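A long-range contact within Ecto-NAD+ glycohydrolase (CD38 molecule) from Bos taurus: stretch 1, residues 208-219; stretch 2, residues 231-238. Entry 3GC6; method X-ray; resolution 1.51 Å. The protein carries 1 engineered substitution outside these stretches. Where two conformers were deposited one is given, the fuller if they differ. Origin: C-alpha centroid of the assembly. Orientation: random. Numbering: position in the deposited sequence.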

# COMPACT_ATOMS: atom_id res chain seq x y z
N PRO A 208 -30.99 19.85 -27.60
CA PRO A 208 -31.33 20.93 -26.69
C PRO A 208 -31.66 20.42 -25.29
O PRO A 208 -32.29 19.37 -25.15
N PRO A 209 -31.22 21.16 -24.27
CA PRO A 209 -31.39 20.67 -22.90
C PRO A 209 -32.86 20.50 -22.53
O PRO A 209 -33.71 21.27 -23.01
N SER A 210 -33.13 19.51 -21.68
CA SER A 210 -34.47 19.20 -21.19
C SER A 210 -34.69 19.73 -19.77
O SER A 210 -35.83 19.84 -19.32
N ASP A 211 -33.60 20.04 -19.07
CA ASP A 211 -33.72 20.70 -17.76
C ASP A 211 -32.67 21.79 -17.60
O ASP A 211 -31.69 21.82 -18.33
N SER A 212 -32.87 22.69 -16.64
CA SER A 212 -31.95 23.78 -16.44
C SER A 212 -31.92 24.18 -14.96
O SER A 212 -32.69 23.63 -14.18
N CYS A 213 -31.07 25.13 -14.64
CA CYS A 213 -30.93 25.56 -13.24
C CYS A 213 -32.21 26.21 -12.75
O CYS A 213 -32.42 26.34 -11.53
N SER A 214 -33.06 26.63 -13.69
CA SER A 214 -34.28 27.34 -13.29
C SER A 214 -35.48 26.41 -13.17
O SER A 214 -36.60 26.87 -12.91
N GLY A 215 -35.25 25.12 -13.37
CA GLY A 215 -36.37 24.19 -13.33
C GLY A 215 -36.79 23.80 -11.93
O GLY A 215 -36.07 24.06 -10.96
N SER A 216 -37.92 23.11 -11.85
CA SER A 216 -38.49 22.73 -10.56
C SER A 216 -37.59 21.78 -9.78
O SER A 216 -37.53 21.88 -8.56
N SER A 217 -36.91 20.86 -10.47
CA SER A 217 -36.19 19.82 -9.72
C SER A 217 -34.95 20.45 -9.06
O SER A 217 -34.60 20.09 -7.93
N ILE A 218 -34.29 21.39 -9.75
CA ILE A 218 -33.16 22.07 -9.13
C ILE A 218 -33.62 22.95 -7.96
O ILE A 218 -32.89 23.09 -6.96
N ARG A 219 -34.84 23.48 -8.04
CA ARG A 219 -35.41 24.20 -6.90
C ARG A 219 -35.47 23.29 -5.67
O ARG A 219 -35.17 23.73 -4.54
N LYS A 231 -23.90 26.90 0.42
CA LYS A 231 -23.98 27.85 -0.68
C LYS A 231 -24.09 27.05 -1.98
O LYS A 231 -23.42 26.04 -2.13
N PHE A 232 -24.91 27.52 -2.90
CA PHE A 232 -25.19 26.77 -4.13
C PHE A 232 -24.96 27.65 -5.35
O PHE A 232 -25.52 28.77 -5.42
N ARG A 233 -24.18 27.16 -6.30
CA ARG A 233 -24.01 27.83 -7.58
C ARG A 233 -24.34 26.81 -8.64
O ARG A 233 -23.79 25.70 -8.62
N CYS A 234 -25.22 27.18 -9.58
CA CYS A 234 -25.65 26.27 -10.60
C CYS A 234 -25.36 26.81 -12.00
O CYS A 234 -25.66 27.98 -12.29
N MET A 235 -24.80 25.95 -12.85
CA MET A 235 -24.41 26.31 -14.21
C MET A 235 -25.02 25.30 -15.18
O MET A 235 -24.98 24.10 -14.92
N ASP A 236 -25.61 25.77 -16.29
CA ASP A 236 -26.30 24.88 -17.21
C ASP A 236 -26.04 25.29 -18.67
O ASP A 236 -25.13 26.06 -18.95
N ASN A 237 -26.83 24.72 -19.56
CA ASN A 237 -26.74 24.95 -20.99
C ASN A 237 -25.33 24.73 -21.49
O ASN A 237 -24.76 25.59 -22.17
N LEU A 238 -24.75 23.61 -21.09
CA LEU A 238 -23.38 23.21 -21.51
C LEU A 238 -23.42 21.83 -22.11
O LEU A 238 -24.02 20.92 -21.54

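The contact between the two stretches is small, burying 339 Å² in total, and it is held at its centre by a disulfide. Cys213 and Cys234 both point toward the opposing stretch. Their SG atoms are bonded at 2.1 Å, with chi3 at -84°, close to the right angle that a relaxed disulfide prefers. Cys213 takes the m rotamer and Cys234 the t rotamer. The bond ties the loop that precedes the helix to the strand. Cys213 SG also lies 3.4 Å from the backbone N of Met235, while the Met235 side chain itself points away.

Apolar packing continues from the disulfide toward Phe232. Ile218, in the first turn of the helix, points toward the strand with chi1 and chi2 both m. Ile218 CG2 lies 3.7 Å from CE2 of Phe232 and 4.1 Å from SG of Cys234. Phe232 is t, and the methyl meets its ring at the edge, near the ring plane. Phe232, Cys234 and Asp236 all point toward stretch 1, whereas Arg233 and Met235 point away. This is the alternation expected of an extended strand.

The polar part centres on Asp236, in the p rotamer. Asp236 OD2 accepts a hydrogen bond from the backbone N of Cys213 at 2.7 Å. The N-H...O angle of 171° is nearly straight. This is the sole direct hydrogen bond between the stretches. Asp236 OD2 also lies 3.4 Å from CB of Ser212, whose side chain is p and sets off sideways.

The loop is also braced from within. A type I turn runs from Ser212 to Gly215, closed by Gly215 N to Ser212 O at 3.1 Å. Ser212 OG accepts from Ser214 N, also at 3.1 Å. Asp211 points away from the strand, and Asp211 OD2 accepts from Ser217 OG at 3.0 Å, linking the loop to the helix.

Two waters extend the polar contact. The O of water 2 donates to Asp236 OD2 at 2.6 Å and is hydrogen-bonded to Ser214 OG at 3.2 Å. It thus reaches a serine side chain, in the m rotamer, that does not touch the strand directly. The O of water 1 donates to Asp211 O at 2.7 Å and accepts from Asn237 N at 3.1 Å, so it joins the two backbones.

At Asn237 the chain turns a corner. Its side chain is t and starts sideways, but its end comes nearer to stretch 1. There Asn237 OD1 lies 3.5 Å from CG of Pro209. Pro209 has its CA-to-CB bond toward stretch 2, and its ring has C-gamma exo pucker.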

# COMPACT_ATOMS: atom_id res chain seq x y z
CB PRO A 208 -32.58 21.56 -27.32
CG PRO A 208 -33.12 20.50 -28.25
CD PRO A 208 -31.90 19.81 -28.76
CB PRO A 209 -30.76 21.76 -22.04
CG PRO A 209 -30.03 22.66 -22.96
CD PRO A 209 -30.55 22.47 -24.34
CB SER A 210 -34.68 17.68 -21.17
OG SER A 210 -34.80 17.18 -22.50
CB ASP A 211 -33.63 19.68 -16.62
CG ASP A 211 -34.32 20.14 -15.34
OD1 ASP A 211 -35.16 21.07 -15.40
OD2 ASP A 211 -34.03 19.56 -14.27
CB SER A 212 -32.38 24.99 -17.26
OG SER A 212 -33.46 25.65 -16.64
CB CYS A 213 -29.76 26.52 -13.03
SG CYS A 213 -28.15 25.72 -13.27
CB SER A 214 -34.58 28.48 -14.26
OG SER A 214 -33.61 29.50 -14.13
CB SER A 216 -39.84 22.04 -10.75
OG SER A 216 -40.80 22.99 -11.17
CB SER A 217 -35.85 18.60 -10.59
OG SER A 217 -34.74 18.85 -11.41
CB ILE A 218 -32.31 22.85 -10.16
CG1 ILE A 218 -31.58 21.83 -11.05
CG2 ILE A 218 -31.31 23.77 -9.42
CD1 ILE A 218 -30.46 21.03 -10.29
CB ARG A 219 -36.81 24.73 -7.24
CG ARG A 219 -37.31 25.70 -6.20
CD ARG A 219 -38.77 26.02 -6.45
NE ARG A 219 -39.41 26.77 -5.37
CZ ARG A 219 -40.71 26.71 -5.11
NH1 ARG A 219 -41.48 25.91 -5.85
NH2 ARG A 219 -41.23 27.42 -4.12
CB LYS A 231 -22.73 28.72 -0.74
CG LYS A 231 -22.65 29.64 -1.96
CD LYS A 231 -21.87 30.94 -1.65
CE LYS A 231 -21.39 31.64 -2.95
NZ LYS A 231 -22.30 31.46 -4.12
CB PHE A 232 -26.64 26.28 -4.09
CG PHE A 232 -27.08 25.48 -5.27
CD1 PHE A 232 -26.28 24.47 -5.78
CD2 PHE A 232 -28.31 25.71 -5.86
CE1 PHE A 232 -26.71 23.69 -6.87
CE2 PHE A 232 -28.74 24.96 -6.97
CZ PHE A 232 -27.95 23.95 -7.46
CB ARG A 233 -22.56 28.31 -7.76
CG ARG A 233 -22.14 29.43 -6.81
CD ARG A 233 -20.72 29.89 -7.10
NE ARG A 233 -19.72 28.91 -6.69
CZ ARG A 233 -19.35 28.72 -5.43
NH1 ARG A 233 -19.91 29.44 -4.46
NH2 ARG A 233 -18.44 27.80 -5.12
CB CYS A 234 -27.16 25.99 -10.42
SG CYS A 234 -27.84 24.73 -11.46
CB MET A 235 -22.87 26.28 -14.31
CG MET A 235 -22.12 27.47 -13.66
SD MET A 235 -22.01 27.64 -11.86
CE MET A 235 -21.44 25.99 -11.36
CB ASP A 236 -27.81 24.86 -16.90
CG ASP A 236 -28.45 26.24 -17.03
OD1 ASP A 236 -27.88 27.08 -17.75
OD2 ASP A 236 -29.50 26.51 -16.41
CB ASN A 237 -27.24 26.36 -21.34
CG ASN A 237 -27.67 26.45 -22.80
OD1 ASN A 237 -27.92 25.43 -23.45
ND2 ASN A 237 -27.75 27.67 -23.31
CB LEU A 238 -22.43 23.14 -20.29
CG LEU A 238 -22.04 24.43 -19.60
CD1 LEU A 238 -21.36 24.09 -18.28
CD2 LEU A 238 -21.13 25.29 -20.47
O HOH W 1 -29.50 23.14 -19.27
O HOH W 2 -31.39 28.32 -16.06